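Local coordinates for protein SusD homolog (Bacteroides thetaiotaomicron, PDB 3SGH) that probably binds glycans at the cell surface as a SusD-like outer-membrane lipoprotein, handing them to a partner transporter for uptake, at residues S257-Y262 / K414-Y419; P265-Y270 / G280-V285; S462-N465 / N470-A473. All blocks are in the same frame, centred on the assembly; numbering follows the deposited sequence.

Overall arrangement
Contacts 1 and 2 sit together on one side of the chain's centre, their centres about 10 Å apart, while contact 3 lies on the opposite side, about 40 Å from contact 1 and 44 Å from contact 2, centre to centre. Contact 1 joins helices 253-261 and 403-417. Contact 2, which sets helix 267-270 against loop 280-285, is nested in the long stretch of chain between them; contact 3 follows in series, between helices 461-466 and 468-477. Two probable hydrogen bonds, Tyr270 O with Tyr419 OH and Tyr270 OH with Ile416 O, tie helix 267-270 to the end of helix 403-417. Contacts 1 and 2 thus form one continuous packed region, and contact 3 is a separate local one between neighbouring helices.

Contact 1 (S257-Y262 / K414-Y419); sequences SYMNGY and KWIACY
The edge of the Trp415 indole drives into the face of the Tyr258 ring, a T-shaped aromatic pair at the heart of this buried helix-to-helix contact in the alpha-helical SusD-like fold. The ring centroids, Tyr258 to the six-membered ring of Trp415, are 4.8 Å apart and the planes stand at 78°. Trp415 CZ3 lies over the centre of the tyrosine ring, 3.6 Å from Tyr258 CG, and Trp415 CH2 is equally near Tyr258 CD1. The first torsion of the tryptophan (chi1 166°) swings the indole away from the backbone N, out from helix 403-417 toward helix 253-261. The opposite rim of the indole is held as well, because NE1 donates to the backbone O of Ser47, and this second grip should limit rotation of the ring.

Ile416, the next residue, splits its two branches between two partners. Its CG2 meets the selenium of Met259 (a selenomethionine), with Ile416 CG2 4.0 Å from Met259 SE, as the two side chains pass in opposite directions. The bend at chi3 (76°) turns the methyl CE of Met259 aside, so that it too lies near Ile416 CG2. Tyr262, just past the end of helix 253-261, has its hydroxyl bonded to the backbone O of Ile393, while Thr412 and Gln413, earlier on helix 403-417, touch its side chain. Where Tyr258 offers a face, Tyr262 offers an edge: Ile416 CD1 lies in the plane of that ring, 3.9 Å from Tyr262 CE2.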
ATOM      1  N   SER A 257     -15.481   9.720  -4.424  1.00 13.29           N
ATOM      2  CA  SER A 257     -16.606  10.243  -3.610  1.00 14.35           C
ATOM      3  C   SER A 257     -16.166  10.984  -2.343  1.00 14.28           C
ATOM      4  O   SER A 257     -16.725  12.049  -1.986  1.00 13.55           O
ATOM      5  CB  SER A 257     -17.564   9.101  -3.226  1.00 14.79           C
ATOM      6  OG  SER A 257     -18.191   8.627  -4.400  1.00 17.81           O
ATOM      7  N   TYR A 258     -15.174  10.469  -1.632  1.00 14.17           N
ATOM      8  CA  TYR A 258     -14.670  11.234  -0.496  1.00 13.96           C
ATOM      9  C   TYR A 258     -14.173  12.619  -0.978  1.00 14.49           C
ATOM     10  O   TYR A 258     -14.502  13.670  -0.411  1.00 15.37           O
ATOM     11  CB  TYR A 258     -13.506  10.530   0.174  1.00 13.89           C
ATOM     12  CG  TYR A 258     -13.850   9.547   1.319  1.00 12.84           C
ATOM     13  CD1 TYR A 258     -14.351   8.282   1.086  1.00 13.06           C
ATOM     14  CD2 TYR A 258     -13.614   9.923   2.627  1.00 16.27           C
ATOM     15  CE1 TYR A 258     -14.589   7.392   2.158  1.00 15.70           C
ATOM     16  CE2 TYR A 258     -13.836   9.066   3.661  1.00 16.82           C
ATOM     17  CZ  TYR A 258     -14.337   7.814   3.430  1.00 16.30           C
ATOM     18  OH  TYR A 258     -14.500   6.971   4.500  1.00 19.68           O
HETATM   19  N   MSE A 259     -13.370  12.613  -2.034  1.00 14.33           N
HETATM   20  CA  MSE A 259     -12.799  13.844  -2.582  1.00 14.36           C
HETATM   21  C   MSE A 259     -13.813  14.801  -3.239  1.00 15.19           C
HETATM   22  O   MSE A 259     -13.661  16.022  -3.134  1.00 15.62           O
HETATM   23  CB  MSE A 259     -11.669  13.466  -3.528  1.00 14.22           C
HETATM   24  CG  MSE A 259     -10.493  12.822  -2.778  1.00 13.72           C
HETATM   25 SE   MSE A 259      -9.060  12.296  -3.951  0.75 11.46          SE
HETATM   26  CE  MSE A 259      -8.305  14.081  -4.263  1.00 15.09           C
ATOM     27  N   ASN A 260     -14.878  14.276  -3.835  1.00 14.98           N
ATOM     28  CA  ASN A 260     -15.967  15.118  -4.358  1.00 15.60           C
ATOM     29  C   ASN A 260     -16.680  15.851  -3.192  1.00 17.07           C
ATOM     30  O   ASN A 260     -16.957  17.050  -3.274  1.00 17.08           O
ATOM     31  CB  ASN A 260     -16.978  14.305  -5.163  1.00 16.32           C
ATOM     32  CG  ASN A 260     -16.543  14.049  -6.605  1.00 16.29           C
ATOM     33  OD1 ASN A 260     -15.738  14.786  -7.167  1.00 15.93           O
ATOM     34  ND2 ASN A 260     -17.144  13.033  -7.228  1.00 15.94           N
ATOM     35  N   GLY A 261     -16.933  15.124  -2.104  1.00 16.31           N
ATOM     36  CA  GLY A 261     -17.587  15.701  -0.922  1.00 17.31           C
ATOM     37  C   GLY A 261     -16.766  16.834  -0.351  1.00 17.00           C
ATOM     38  O   GLY A 261     -17.317  17.843   0.093  1.00 17.82           O
ATOM     39  N   TYR A 262     -15.430  16.673  -0.384  1.00 16.81           N
ATOM     40  CA  TYR A 262     -14.482  17.686   0.114  1.00 16.82           C
ATOM     41  C   TYR A 262     -14.101  18.787  -0.877  1.00 18.27           C
ATOM     42  O   TYR A 262     -13.278  19.659  -0.534  1.00 19.02           O
ATOM     43  CB  TYR A 262     -13.179  16.998   0.524  1.00 16.04           C
ATOM     44  CG  TYR A 262     -13.222  16.101   1.751  1.00 16.28           C
ATOM     45  CD1 TYR A 262     -14.135  16.328   2.789  1.00 16.75           C
ATOM     46  CD2 TYR A 262     -12.300  15.064   1.915  1.00 17.86           C
ATOM     47  CE1 TYR A 262     -14.135  15.524   3.913  1.00 16.64           C
ATOM     48  CE2 TYR A 262     -12.279  14.281   3.036  1.00 18.65           C
ATOM     49  CZ  TYR A 262     -13.184  14.516   4.041  1.00 18.36           C
ATOM     50  OH  TYR A 262     -13.124  13.724   5.150  1.00 17.23           O
ATOM     51  N   LYS A 414      -4.539  10.775   5.401  1.00 14.89           N
ATOM     52  CA  LYS A 414      -3.378   9.959   5.032  1.00 14.51           C
ATOM     53  C   LYS A 414      -3.680   9.129   3.785  1.00 14.37           C
ATOM     54  O   LYS A 414      -2.836   8.978   2.869  1.00 12.54           O
ATOM     55  CB  LYS A 414      -2.978   9.046   6.174  1.00 14.53           C
ATOM     56  CG  LYS A 414      -1.835   8.091   5.852  1.00 15.33           C
ATOM     57  CD  LYS A 414      -1.679   7.093   7.027  1.00 18.10           C
ATOM     58  CE  LYS A 414      -0.683   6.010   6.798  1.00 20.52           C
ATOM     59  NZ  LYS A 414      -0.748   4.977   7.863  1.00 20.29           N
ATOM     60  N   TRP A 415      -4.883   8.543   3.779  1.00 14.72           N
ATOM     61  CA  TRP A 415      -5.327   7.678   2.694  1.00 14.19           C
ATOM     62  C   TRP A 415      -5.468   8.452   1.387  1.00 13.50           C
ATOM     63  O   TRP A 415      -5.012   7.984   0.337  1.00 12.88           O
ATOM     64  CB  TRP A 415      -6.619   7.009   3.114  1.00 14.31           C
ATOM     65  CG  TRP A 415      -7.366   6.343   2.016  1.00 14.77           C
ATOM     66  CD1 TRP A 415      -6.987   5.238   1.307  1.00 13.81           C
ATOM     67  CD2 TRP A 415      -8.668   6.694   1.575  1.00 14.91           C
ATOM     68  NE1 TRP A 415      -8.003   4.880   0.447  1.00 13.68           N
ATOM     69  CE2 TRP A 415      -9.031   5.788   0.574  1.00 14.07           C
ATOM     70  CE3 TRP A 415      -9.564   7.711   1.913  1.00 13.55           C
ATOM     71  CZ2 TRP A 415     -10.246   5.869  -0.078  1.00 14.06           C
ATOM     72  CZ3 TRP A 415     -10.782   7.746   1.293  1.00 16.19           C
ATOM     73  CH2 TRP A 415     -11.108   6.851   0.316  1.00 16.85           C
ATOM     74  N   ILE A 416      -5.965   9.688   1.471  1.00 13.43           N
ATOM     75  CA  ILE A 416      -6.080  10.524   0.287  1.00 13.07           C
ATOM     76  C   ILE A 416      -4.694  10.900  -0.217  1.00 14.10           C
ATOM     77  O   ILE A 416      -4.423  10.839  -1.408  1.00 14.38           O
ATOM     78  CB  ILE A 416      -6.882  11.815   0.570  1.00 12.95           C
ATOM     79  CG1 ILE A 416      -8.315  11.429   0.821  1.00 14.88           C
ATOM     80  CG2 ILE A 416      -6.825  12.794  -0.631  1.00 13.89           C
ATOM     81  CD1 ILE A 416      -9.194  12.627   1.401  1.00 14.28           C
ATOM     82  N   ALA A 417      -3.783  11.190   0.712  1.00 13.53           N
ATOM     83  CA  ALA A 417      -2.423  11.622   0.376  1.00 14.96           C
ATOM     84  C   ALA A 417      -1.579  10.504  -0.282  1.00 15.25           C
ATOM     85  O   ALA A 417      -0.822  10.773  -1.234  1.00 15.98           O
ATOM     86  CB  ALA A 417      -1.687  12.156   1.597  1.00 14.84           C
ATOM     87  N   CYS A 418      -1.670   9.276   0.253  1.00 15.03           N
ATOM     88  CA  CYS A 418      -0.830   8.179  -0.219  1.00 14.40           C
ATOM     89  C   CYS A 418      -1.532   7.561  -1.401  1.00 14.48           C
ATOM     90  O   CYS A 418      -2.250   6.588  -1.255  1.00 15.07           O
ATOM     91  CB  CYS A 418      -0.606   7.178   0.902  1.00 14.93           C
ATOM     92  SG  CYS A 418       0.360   7.948   2.293  1.00 17.95           S
ATOM     93  N   TYR A 419      -1.362   8.179  -2.575  1.00 15.01           N
ATOM     94  CA  TYR A 419      -2.105   7.809  -3.770  1.00 15.19           C
ATOM     95  C   TYR A 419      -1.213   7.869  -4.996  1.00 15.40           C
ATOM     96  O   TYR A 419      -0.444   8.863  -5.167  1.00 16.03           O
ATOM     97  CB  TYR A 419      -3.329   8.745  -4.001  1.00 14.48           C
ATOM     98  CG  TYR A 419      -3.913   8.643  -5.396  1.00 13.52           C
ATOM     99  CD1 TYR A 419      -4.881   7.677  -5.695  1.00 15.18           C
ATOM    100  CD2 TYR A 419      -3.509   9.507  -6.419  1.00 15.56           C
ATOM    101  CE1 TYR A 419      -5.376   7.529  -6.941  1.00 13.39           C
ATOM    102  CE2 TYR A 419      -4.010   9.359  -7.695  1.00 14.79           C
ATOM    103  CZ  TYR A 419      -4.949   8.384  -7.936  1.00 15.07           C
ATOM    104  OH  TYR A 419      -5.448   8.226  -9.177  1.00 16.30           O
TER

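Contact 2 (P265-Y270 / G280-V285)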
ATOM      1  N   PRO A 265      -9.095  19.864  -4.025  1.00 17.43           N
ATOM      2  CA  PRO A 265      -8.373  20.389  -5.178  1.00 17.87           C
ATOM      3  C   PRO A 265      -7.352  19.451  -5.774  1.00 17.30           C
ATOM      4  O   PRO A 265      -6.820  19.732  -6.844  1.00 18.64           O
ATOM      5  CB  PRO A 265      -7.674  21.645  -4.646  1.00 18.58           C
ATOM      6  CG  PRO A 265      -7.923  21.727  -3.230  1.00 20.60           C
ATOM      7  CD  PRO A 265      -8.846  20.635  -2.791  1.00 18.70           C
ATOM      8  N   ARG A 266      -7.062  18.349  -5.090  1.00 16.82           N
ATOM      9  CA  ARG A 266      -6.205  17.335  -5.699  1.00 15.32           C
ATOM     10  C   ARG A 266      -6.890  16.513  -6.776  1.00 15.39           C
ATOM     11  O   ARG A 266      -6.204  15.774  -7.470  1.00 14.63           O
ATOM     12  CB  ARG A 266      -5.637  16.425  -4.614  1.00 14.82           C
ATOM     13  CG  ARG A 266      -4.605  17.162  -3.765  1.00 15.75           C
ATOM     14  CD  ARG A 266      -4.271  16.320  -2.507  1.00 16.60           C
ATOM     15  NE  ARG A 266      -5.411  16.341  -1.612  1.00 14.49           N
ATOM     16  CZ  ARG A 266      -5.357  15.995  -0.328  1.00 14.68           C
ATOM     17  NH1 ARG A 266      -4.218  15.525   0.217  1.00 14.48           N
ATOM     18  NH2 ARG A 266      -6.444  16.114   0.406  1.00 14.30           N
ATOM     19  N   ARG A 267      -8.221  16.595  -6.910  1.00 15.84           N
ATOM     20  CA  ARG A 267      -8.924  15.799  -7.910  1.00 15.69           C
ATOM     21  C   ARG A 267      -8.301  15.839  -9.322  1.00 15.70           C
ATOM     22  O   ARG A 267      -8.026  14.769  -9.881  1.00 15.02           O
ATOM     23  CB  ARG A 267     -10.417  16.109  -7.932  1.00 16.06           C
ATOM     24  CG  ARG A 267     -11.185  15.538  -6.692  1.00 15.63           C
ATOM     25  CD  ARG A 267     -12.639  16.013  -6.682  1.00 15.45           C
ATOM     26  NE  ARG A 267     -12.689  17.464  -6.561  1.00 17.19           N
ATOM     27  CZ  ARG A 267     -13.782  18.192  -6.679  1.00 21.18           C
ATOM     28  NH1 ARG A 267     -14.951  17.605  -6.960  1.00 21.22           N
ATOM     29  NH2 ARG A 267     -13.715  19.511  -6.562  1.00 19.27           N
ATOM     30  N   PRO A 268      -8.051  17.042  -9.891  1.00 16.59           N
ATOM     31  CA  PRO A 268      -7.464  17.094 -11.231  1.00 16.37           C
ATOM     32  C   PRO A 268      -6.045  16.562 -11.336  1.00 15.98           C
ATOM     33  O   PRO A 268      -5.598  16.231 -12.461  1.00 15.86           O
ATOM     34  CB  PRO A 268      -7.502  18.584 -11.602  1.00 17.86           C
ATOM     35  CG  PRO A 268      -7.650  19.310 -10.322  1.00 18.71           C
ATOM     36  CD  PRO A 268      -8.486  18.370  -9.450  1.00 17.27           C
ATOM     37  N   ALA A 269      -5.348  16.444 -10.192  1.00 15.83           N
ATOM     38  CA  ALA A 269      -4.006  15.845 -10.174  1.00 14.55           C
ATOM     39  C   ALA A 269      -4.055  14.302 -10.053  1.00 15.09           C
ATOM     40  O   ALA A 269      -3.067  13.608 -10.321  1.00 15.76           O
ATOM     41  CB  ALA A 269      -3.223  16.438  -9.071  1.00 15.75           C
ATOM     42  N   TYR A 270      -5.198  13.793  -9.623  1.00 15.19           N
ATOM     43  CA  TYR A 270      -5.393  12.362  -9.325  1.00 14.62           C
ATOM     44  C   TYR A 270      -6.151  11.593 -10.408  1.00 14.97           C
ATOM     45  O   TYR A 270      -5.854  10.420 -10.627  1.00 15.34           O
ATOM     46  CB  TYR A 270      -6.175  12.219  -8.024  1.00 15.30           C
ATOM     47  CG  TYR A 270      -5.386  12.350  -6.724  1.00 13.34           C
ATOM     48  CD1 TYR A 270      -4.228  13.095  -6.636  1.00 14.58           C
ATOM     49  CD2 TYR A 270      -5.857  11.751  -5.541  1.00 14.91           C
ATOM     50  CE1 TYR A 270      -3.547  13.196  -5.437  1.00 14.07           C
ATOM     51  CE2 TYR A 270      -5.195  11.875  -4.352  1.00 13.11           C
ATOM     52  CZ  TYR A 270      -4.041  12.594  -4.294  1.00 14.35           C
ATOM     53  OH  TYR A 270      -3.384  12.673  -3.097  1.00 16.73           O
ATOM     54  N   GLY A 280     -19.402  16.138 -17.289  1.00 20.54           N
ATOM     55  CA  GLY A 280     -18.050  16.257 -16.760  1.00 20.97           C
ATOM     56  C   GLY A 280     -18.025  15.786 -15.310  1.00 20.49           C
ATOM     57  O   GLY A 280     -18.862  14.962 -14.912  1.00 18.43           O
ATOM     58  N   GLY A 281     -17.123  16.348 -14.502  1.00 18.83           N
ATOM     59  CA  GLY A 281     -16.978  15.902 -13.098  1.00 18.84           C
ATOM     60  C   GLY A 281     -16.224  14.567 -13.003  1.00 16.94           C
ATOM     61  O   GLY A 281     -15.940  13.931 -14.011  1.00 17.87           O
ATOM     62  N   TYR A 282     -15.971  14.156 -11.767  1.00 16.27           N
ATOM     63  CA  TYR A 282     -15.213  12.990 -11.429  1.00 15.78           C
ATOM     64  C   TYR A 282     -16.182  11.955 -10.929  1.00 15.35           C
ATOM     65  O   TYR A 282     -16.957  12.229 -10.045  1.00 16.49           O
ATOM     66  CB  TYR A 282     -14.136  13.314 -10.365  1.00 15.15           C
ATOM     67  CG  TYR A 282     -13.197  14.396 -10.849  1.00 16.71           C
ATOM     68  CD1 TYR A 282     -12.120  14.091 -11.675  1.00 16.69           C
ATOM     69  CD2 TYR A 282     -13.427  15.735 -10.533  1.00 19.30           C
ATOM     70  CE1 TYR A 282     -11.270  15.086 -12.178  1.00 19.73           C
ATOM     71  CE2 TYR A 282     -12.550  16.743 -11.008  1.00 20.48           C
ATOM     72  CZ  TYR A 282     -11.498  16.403 -11.831  1.00 18.68           C
ATOM     73  OH  TYR A 282     -10.673  17.387 -12.286  1.00 22.35           O
ATOM     74  N   VAL A 283     -16.160  10.789 -11.571  1.00 15.78           N
ATOM     75  CA  VAL A 283     -17.018   9.661 -11.218  1.00 15.18           C
ATOM     76  C   VAL A 283     -16.193   8.382 -11.258  1.00 15.12           C
ATOM     77  O   VAL A 283     -15.671   7.958 -12.326  1.00 14.68           O
ATOM     78  CB  VAL A 283     -18.251   9.532 -12.140  1.00 15.48           C
ATOM     79  CG1 VAL A 283     -19.098   8.338 -11.714  1.00 15.23           C
ATOM     80  CG2 VAL A 283     -19.134  10.851 -12.170  1.00 15.07           C
ATOM     81  N   GLY A 284     -16.038   7.768 -10.086  1.00 14.79           N
ATOM     82  CA  GLY A 284     -15.349   6.473  -9.973  1.00 15.01           C
ATOM     83  C   GLY A 284     -16.250   5.287 -10.266  1.00 15.14           C
ATOM     84  O   GLY A 284     -17.470   5.445 -10.426  1.00 15.90           O
ATOM     85  N   VAL A 285     -15.631   4.115 -10.312  1.00 13.97           N
ATOM     86  CA  VAL A 285     -16.297   2.829 -10.534  1.00 13.88           C
ATOM     87  C   VAL A 285     -16.466   2.095  -9.232  1.00 13.49           C
ATOM     88  O   VAL A 285     -15.515   1.961  -8.464  1.00 13.33           O
ATOM     89  CB  VAL A 285     -15.513   1.956 -11.564  1.00 13.94           C
ATOM     90  CG1 VAL A 285     -16.280   0.595 -11.811  1.00 14.33           C
ATOM     91  CG2 VAL A 285     -15.285   2.739 -12.837  1.00 13.14           C
TER
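Arg267 lays the aliphatic base of its side chain over one face of the Tyr282 ring. The CH-pi contact is made by Arg267 CB, 4.0 Å from the ring centroid of Tyr282 and 17° off the normal, displaced toward the rim where CE2 is nearest. Farther along the arginine, Arg267 CD passes 3.9 Å from Tyr282 CD2. The guanidinium is inclined to the tyrosine ring, the planes 46° apart. At the far end of the ring the phenol oxygen touches Pro268, with Tyr282 OH 3.4 Å from Pro268 CA and 3.5 Å from its CB; the pyrrolidine and the tyrosine side chain cross at about a right angle.

In the SusD-like fold this surface contact packs a loop segment without regular structure onto the short helix 267-270. One residue of helix 253-261 positions both partners: Asn260 OD1 accepts a bond from Arg267 NH1, and Asn260 ND2 donates to the backbone O of Tyr282. The arginine is gripped again at NE, which a bend about CG-CD (chi3 -63°) turns off the line of the chain to bond with the backbone O of Asp264. Val256 of helix 253-261 and Pro273 also touch the tyrosine side chain, while Met259 of that helix packs against Arg267. Beyond Tyr282, the backbone of Val283 is hydrogen-bonded to Ser302.

Contact 3 (S462-N465 / N470-A473)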
ATOM      1  N   SER A 462       1.215 -23.524  -5.301  1.00 18.16           N
ATOM      2  CA  SER A 462       2.584 -24.045  -5.519  1.00 19.26           C
ATOM      3  C   SER A 462       3.235 -24.450  -4.188  1.00 18.83           C
ATOM      4  O   SER A 462       4.035 -25.394  -4.122  1.00 19.15           O
ATOM      5  CB  SER A 462       3.440 -23.047  -6.327  1.00 19.41           C
ATOM      6  OG  SER A 462       3.820 -21.949  -5.501  1.00 25.05           O
ATOM      7  N   GLU A 463       2.872 -23.767  -3.119  1.00 17.97           N
ATOM      8  CA  GLU A 463       3.385 -24.118  -1.798  1.00 17.76           C
ATOM      9  C   GLU A 463       2.741 -25.404  -1.235  1.00 17.86           C
ATOM     10  O   GLU A 463       3.427 -26.246  -0.620  1.00 18.30           O
ATOM     11  CB  GLU A 463       3.247 -22.945  -0.847  1.00 17.78           C
ATOM     12  CG  GLU A 463       4.267 -21.844  -1.179  1.00 18.19           C
ATOM     13  CD  GLU A 463       5.655 -22.227  -0.694  1.00 19.22           C
ATOM     14  OE1 GLU A 463       5.845 -22.239   0.529  1.00 21.51           O
ATOM     15  OE2 GLU A 463       6.548 -22.533  -1.526  1.00 20.78           O
ATOM     16  N   TYR A 464       1.431 -25.542  -1.406  1.00 17.54           N
ATOM     17  CA  TYR A 464       0.790 -26.792  -1.024  1.00 18.92           C
ATOM     18  C   TYR A 464       1.360 -28.001  -1.804  1.00 20.11           C
ATOM     19  O   TYR A 464       1.427 -29.110  -1.293  1.00 18.97           O
ATOM     20  CB  TYR A 464      -0.726 -26.714  -1.190  1.00 19.13           C
ATOM     21  CG  TYR A 464      -1.444 -25.972  -0.069  1.00 17.95           C
ATOM     22  CD1 TYR A 464      -1.726 -26.614   1.141  1.00 21.19           C
ATOM     23  CD2 TYR A 464      -1.864 -24.668  -0.235  1.00 18.98           C
ATOM     24  CE1 TYR A 464      -2.384 -25.955   2.159  1.00 21.83           C
ATOM     25  CE2 TYR A 464      -2.549 -23.988   0.763  1.00 19.34           C
ATOM     26  CZ  TYR A 464      -2.817 -24.647   1.968  1.00 20.54           C
ATOM     27  OH  TYR A 464      -3.495 -24.012   2.983  1.00 21.57           O
ATOM     28  N   ASN A 465       1.774 -27.759  -3.043  1.00 19.28           N
ATOM     29  CA  ASN A 465       2.229 -28.824  -3.919  1.00 19.41           C
ATOM     30  C   ASN A 465       3.695 -29.194  -3.662  1.00 19.10           C
ATOM     31  O   ASN A 465       3.988 -30.367  -3.568  1.00 19.72           O
ATOM     32  CB  ASN A 465       2.015 -28.392  -5.396  1.00 19.51           C
ATOM     33  CG  ASN A 465       0.602 -28.629  -5.877  1.00 21.32           C
ATOM     34  OD1 ASN A 465      -0.172 -29.354  -5.248  1.00 23.16           O
ATOM     35  ND2 ASN A 465       0.281 -28.073  -7.034  1.00 21.09           N
ATOM     36  N   ASN A 470       5.469 -27.848   5.294  1.00 20.45           N
ATOM     37  CA  ASN A 470       5.683 -26.561   5.944  1.00 20.95           C
ATOM     38  C   ASN A 470       4.481 -25.626   5.806  1.00 20.12           C
ATOM     39  O   ASN A 470       4.121 -24.927   6.740  1.00 19.73           O
ATOM     40  CB  ASN A 470       6.964 -25.892   5.418  1.00 20.99           C
ATOM     41  CG  ASN A 470       8.229 -26.630   5.852  1.00 21.72           C
ATOM     42  OD1 ASN A 470       8.276 -27.157   6.942  1.00 26.02           O
ATOM     43  ND2 ASN A 470       9.248 -26.670   4.998  1.00 20.44           N
ATOM     44  N   VAL A 471       3.846 -25.620   4.638  1.00 19.77           N
ATOM     45  CA  VAL A 471       2.657 -24.774   4.474  1.00 19.97           C
ATOM     46  C   VAL A 471       1.502 -25.285   5.357  1.00 20.58           C
ATOM     47  O   VAL A 471       0.772 -24.516   5.921  1.00 20.13           O
ATOM     48  CB  VAL A 471       2.263 -24.531   2.993  1.00 20.15           C
ATOM     49  CG1 VAL A 471       1.563 -25.675   2.386  1.00 19.93           C
ATOM     50  CG2 VAL A 471       1.415 -23.212   2.918  1.00 21.83           C
ATOM     51  N   GLU A 472       1.357 -26.593   5.506  1.00 22.50           N
ATOM     52  CA  GLU A 472       0.313 -27.127   6.401  1.00 23.20           C
ATOM     53  C   GLU A 472       0.542 -26.730   7.865  1.00 22.92           C
ATOM     54  O   GLU A 472      -0.409 -26.444   8.601  1.00 22.28           O
ATOM     55  CB  GLU A 472       0.191 -28.649   6.225  1.00 24.72           C
ATOM     56  CG  GLU A 472      -0.352 -29.002   4.865  1.00 27.94           C
ATOM     57  CD  GLU A 472      -0.645 -30.489   4.627  1.00 32.82           C
ATOM     58  OE1 GLU A 472      -0.039 -31.378   5.262  1.00 37.92           O
ATOM     59  OE2 GLU A 472      -1.499 -30.738   3.754  1.00 39.61           O
ATOM     60  N   ALA A 473       1.806 -26.704   8.284  1.00 22.65           N
ATOM     61  CA  ALA A 473       2.181 -26.189   9.601  1.00 22.60           C
ATOM     62  C   ALA A 473       1.869 -24.712   9.734  1.00 22.00           C
ATOM     63  O   ALA A 473       1.408 -24.258  10.805  1.00 22.03           O
ATOM     64  CB  ALA A 473       3.644 -26.467   9.891  1.00 22.80           C
TER
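Two short consecutive helices, 461-466 and 468-477, separated by Asn467, meet at a sharp turn late in the SusD-like chain, and Val471 of the second packs against the first. Val471 CG1 sits over one face of the Tyr464 ring in a CH-pi contact, 4.0 Å from the ring centroid and 25° off the normal. The approach is offset toward the rim, where Val471 CG1 lies 3.6 Å from Tyr464 CD1. A chi1 of 78° sets this methyl between the valine's own backbone N and carbonyl carbon, from where it also meets the backbone of the first helix: Val471 CG1 is 3.6 Å from Glu463 O. The other methyl, Val471 CG2, faces Glu463 CB at a looser 4.2 Å.

The polar ends of the two flanking side chains are held by residues beyond the pair. Tyr464 OH is hydrogen-bonded to Asp483 OD2, which helps to fix the ring under the valine. Glu463 gives OE1 two partners, Tyr137 OH and the ND2 of Asn467 in the link between the helices. Around the pair of helices, Phe459, just before helix 461-466, touches both Tyr464 and Val471, and Tyr137, in the loop that precedes helix 140-162, packs on Val471.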